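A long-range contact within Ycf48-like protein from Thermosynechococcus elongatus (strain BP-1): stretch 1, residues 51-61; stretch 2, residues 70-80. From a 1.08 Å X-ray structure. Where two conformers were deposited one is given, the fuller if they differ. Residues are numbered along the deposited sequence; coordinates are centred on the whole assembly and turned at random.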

# COMPACT_ATOMS: atom_id res chain seq x y z
N GLN A 51 8.74 -5.14 16.73
CA GLN A 51 8.18 -6.47 16.53
C GLN A 51 6.75 -6.47 17.07
O GLN A 51 6.54 -6.32 18.27
CB GLN A 51 9.03 -7.51 17.26
CG GLN A 51 8.41 -8.92 17.16
CD GLN A 51 8.44 -9.46 15.74
OE1 GLN A 51 9.49 -9.47 15.08
NE2 GLN A 51 7.29 -9.95 15.28
N LEU A 52 5.78 -6.65 16.18
CA LEU A 52 4.41 -6.78 16.62
C LEU A 52 4.23 -8.11 17.34
O LEU A 52 5.00 -9.06 17.14
CB LEU A 52 3.50 -6.77 15.41
CG LEU A 52 3.48 -5.42 14.67
CD1 LEU A 52 2.74 -5.60 13.32
CD2 LEU A 52 2.81 -4.35 15.50
N PRO A 53 3.16 -8.24 18.13
CA PRO A 53 2.88 -9.51 18.85
C PRO A 53 2.19 -10.52 17.93
O PRO A 53 1.07 -11.00 18.21
CB PRO A 53 2.00 -9.03 20.01
CG PRO A 53 1.29 -7.86 19.47
CD PRO A 53 2.31 -7.14 18.62
N THR A 54 2.87 -10.85 16.83
CA THR A 54 2.43 -11.80 15.83
C THR A 54 3.63 -12.16 14.98
O THR A 54 4.59 -11.40 14.92
CB THR A 54 1.31 -11.25 14.94
OG1 THR A 54 0.83 -12.32 14.13
CG2 THR A 54 1.80 -10.11 14.03
N THR A 55 3.54 -13.28 14.25
CA THR A 55 4.45 -13.53 13.14
C THR A 55 3.72 -13.54 11.82
O THR A 55 4.33 -13.86 10.79
CB THR A 55 5.26 -14.82 13.32
OG1 THR A 55 4.37 -15.94 13.27
CG2 THR A 55 6.02 -14.81 14.64
N ALA A 56 2.44 -13.15 11.80
CA ALA A 56 1.71 -13.04 10.54
C ALA A 56 2.15 -11.80 9.76
O ALA A 56 2.46 -10.76 10.32
CB ALA A 56 0.22 -12.90 10.83
N THR A 57 2.15 -11.93 8.44
CA THR A 57 2.42 -10.78 7.59
C THR A 57 1.31 -9.73 7.67
O THR A 57 0.14 -10.05 7.52
CB THR A 57 2.53 -11.27 6.15
OG1 THR A 57 3.60 -12.23 6.06
CG2 THR A 57 2.75 -10.15 5.14
N ILE A 58 1.72 -8.49 7.91
CA ILE A 58 0.81 -7.35 7.90
C ILE A 58 0.70 -6.78 6.49
O ILE A 58 1.71 -6.61 5.80
CB ILE A 58 1.29 -6.30 8.93
CG1 ILE A 58 1.40 -6.92 10.33
CG2 ILE A 58 0.36 -5.10 8.92
CD1 ILE A 58 0.21 -7.77 10.75
N LEU A 59 -0.52 -6.46 6.08
CA LEU A 59 -0.80 -6.02 4.72
C LEU A 59 -1.23 -4.58 4.59
O LEU A 59 -1.06 -4.00 3.51
CB LEU A 59 -1.82 -6.95 4.08
CG LEU A 59 -1.35 -8.41 3.98
CD1 LEU A 59 -2.50 -9.26 3.42
CD2 LEU A 59 -0.12 -8.51 3.07
N ASP A 60 -1.85 -3.99 5.61
CA ASP A 60 -2.33 -2.62 5.46
C ASP A 60 -2.53 -2.00 6.83
O ASP A 60 -2.60 -2.69 7.86
CB ASP A 60 -3.61 -2.57 4.62
CG ASP A 60 -3.86 -1.20 3.99
OD1 ASP A 60 -2.91 -0.36 3.91
OD2 ASP A 60 -5.01 -1.00 3.56
N MET A 61 -2.67 -0.67 6.85
CA MET A 61 -2.80 0.12 8.06
C MET A 61 -3.56 1.39 7.73
O MET A 61 -3.35 1.97 6.68
CB MET A 61 -1.40 0.40 8.63
CG MET A 61 -1.35 1.21 9.91
SD MET A 61 0.30 1.70 10.44
CE MET A 61 1.08 0.13 10.70
N TRP A 70 -5.43 1.25 13.14
CA TRP A 70 -5.63 -0.19 12.97
C TRP A 70 -4.72 -0.72 11.88
O TRP A 70 -4.47 -0.03 10.88
CB TRP A 70 -7.10 -0.48 12.59
CG TRP A 70 -8.07 -0.22 13.71
CD1 TRP A 70 -8.63 0.96 14.05
CD2 TRP A 70 -8.56 -1.18 14.64
NE1 TRP A 70 -9.43 0.81 15.17
CE2 TRP A 70 -9.42 -0.51 15.52
CE3 TRP A 70 -8.36 -2.56 14.79
CZ2 TRP A 70 -10.10 -1.17 16.56
CZ3 TRP A 70 -9.09 -3.19 15.82
CH2 TRP A 70 -9.94 -2.50 16.66
N LEU A 71 -4.28 -1.96 12.05
CA LEU A 71 -3.57 -2.67 11.01
C LEU A 71 -4.21 -4.05 10.83
O LEU A 71 -4.88 -4.57 11.74
CB LEU A 71 -2.07 -2.74 11.27
CG LEU A 71 -1.55 -3.47 12.52
CD1 LEU A 71 -1.63 -5.01 12.36
CD2 LEU A 71 -0.13 -3.04 12.85
N VAL A 72 -4.01 -4.60 9.63
CA VAL A 72 -4.63 -5.86 9.26
C VAL A 72 -3.64 -6.70 8.46
O VAL A 72 -2.72 -6.17 7.81
CB VAL A 72 -5.93 -5.68 8.44
CG1 VAL A 72 -6.95 -4.89 9.21
CG2 VAL A 72 -5.66 -5.04 7.07
N GLY A 73 -3.87 -8.02 8.44
CA GLY A 73 -3.06 -8.87 7.59
C GLY A 73 -3.57 -10.27 7.48
O GLY A 73 -4.77 -10.55 7.59
N VAL A 74 -2.61 -11.17 7.29
CA VAL A 74 -2.85 -12.59 7.03
C VAL A 74 -3.43 -13.25 8.27
O VAL A 74 -3.19 -12.80 9.40
CB VAL A 74 -1.50 -13.20 6.59
CG1 VAL A 74 -1.53 -14.70 6.47
CG2 VAL A 74 -1.08 -12.60 5.24
N ASN A 75 -4.20 -14.34 8.07
CA ASN A 75 -4.81 -15.09 9.17
C ASN A 75 -5.70 -14.22 10.03
O ASN A 75 -5.71 -14.32 11.26
CB ASN A 75 -3.76 -15.82 9.96
CG ASN A 75 -3.02 -16.83 9.12
OD1 ASN A 75 -1.86 -17.10 9.38
ND2 ASN A 75 -3.68 -17.40 8.09
N ALA A 76 -6.47 -13.37 9.35
CA ALA A 76 -7.46 -12.53 10.01
C ALA A 76 -6.83 -11.67 11.08
O ALA A 76 -7.47 -11.34 12.07
CB ALA A 76 -8.66 -13.34 10.52
N THR A 77 -5.59 -11.26 10.86
CA THR A 77 -4.90 -10.43 11.85
C THR A 77 -5.46 -9.02 11.86
O THR A 77 -5.60 -8.38 10.82
CB THR A 77 -3.39 -10.39 11.59
OG1 THR A 77 -2.89 -11.72 11.81
CG2 THR A 77 -2.66 -9.43 12.52
N LEU A 78 -5.73 -8.51 13.06
CA LEU A 78 -6.29 -7.19 13.29
C LEU A 78 -5.64 -6.67 14.56
O LEU A 78 -5.68 -7.36 15.59
CB LEU A 78 -7.78 -7.37 13.50
CG LEU A 78 -8.61 -6.13 13.73
CD1 LEU A 78 -8.53 -5.15 12.55
CD2 LEU A 78 -10.08 -6.46 14.00
N MET A 79 -5.04 -5.47 14.53
CA MET A 79 -4.49 -4.88 15.75
C MET A 79 -4.81 -3.41 15.81
O MET A 79 -4.95 -2.74 14.77
CB MET A 79 -2.98 -5.05 15.86
CG MET A 79 -2.51 -6.48 15.70
SD MET A 79 -0.81 -6.64 16.28
CE MET A 79 -0.49 -8.34 15.94
N GLU A 80 -4.90 -2.90 17.03
CA GLU A 80 -5.30 -1.53 17.31
C GLU A 80 -4.18 -0.83 18.07
O GLU A 80 -3.61 -1.40 19.01
CB GLU A 80 -6.57 -1.55 18.18
CG GLU A 80 -7.16 -0.20 18.51
CD GLU A 80 -8.44 -0.30 19.31
OE1 GLU A 80 -8.70 -1.35 19.93
OE2 GLU A 80 -9.21 0.70 19.31
O HOH W 1 -1.82 -12.59 14.15

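The apolar centre of the contact gathers around Leu-71, which gives up more surface to the other stretch than any other residue. Its CD2 lies 3.9 Å from Leu-52 CD1 and 4.0 Å from Met-61 CE, while its CD1 packs 3.7 Å from Ile-58 CD1, so three side chains of the first stretch converge on one leucine. Ile-58 leaves its backbone sideways, yet its tip swings inward far enough for CD1 to reach Thr-77 CG2 at 3.8 Å. Met-79 extends this cluster toward the loop: its CE lies 3.5 Å from Thr-54 CG2, and its SD rests 3.9 Å from Pro-53 CD.

Beside this cluster, strands 58-61 and 70-73 run antiparallel, their axes approaching to 4.4 Å. Met-61 pairs with Leu-71, and both side chains lie on the same face of the sheet; Asp-60 and Val-72 pair on the other. Between Ile-58 and Asp-60 the register slips by one residue, forming a beta bulge. There Val-72 O accepts two hydrogen bonds, from Leu-59 N (2.8 Å) and Asp-60 N (3.2 Å), and Val-72 N returns one to Asp-60 O at 3.0 Å. Opposite Ile-58 stands Gly-73, with a CA-CA distance of 4.2 Å. A CB at this position would fall 2.2 Å from Thr-57 O, a clash, so the close pairing depends on the absence of a side chain. Just beyond, Val-74 N donates a nearly straight hydrogen bond to Thr-57 O (3.0 Å).

At the polar edge, Thr-54 OG1 and Thr-77 OG1 are 4.4 Å apart, too far for a direct hydrogen bond, and a water bridges them at 2.7 Å from each, donating to Thr-77 OG1. Thr-77 OG1 in turn donates to Val-74 O (2.7 Å), while Thr-54 OG1 accepts from Ala-56 N (3.0 Å), tying the bridge to the backbone of both stretches.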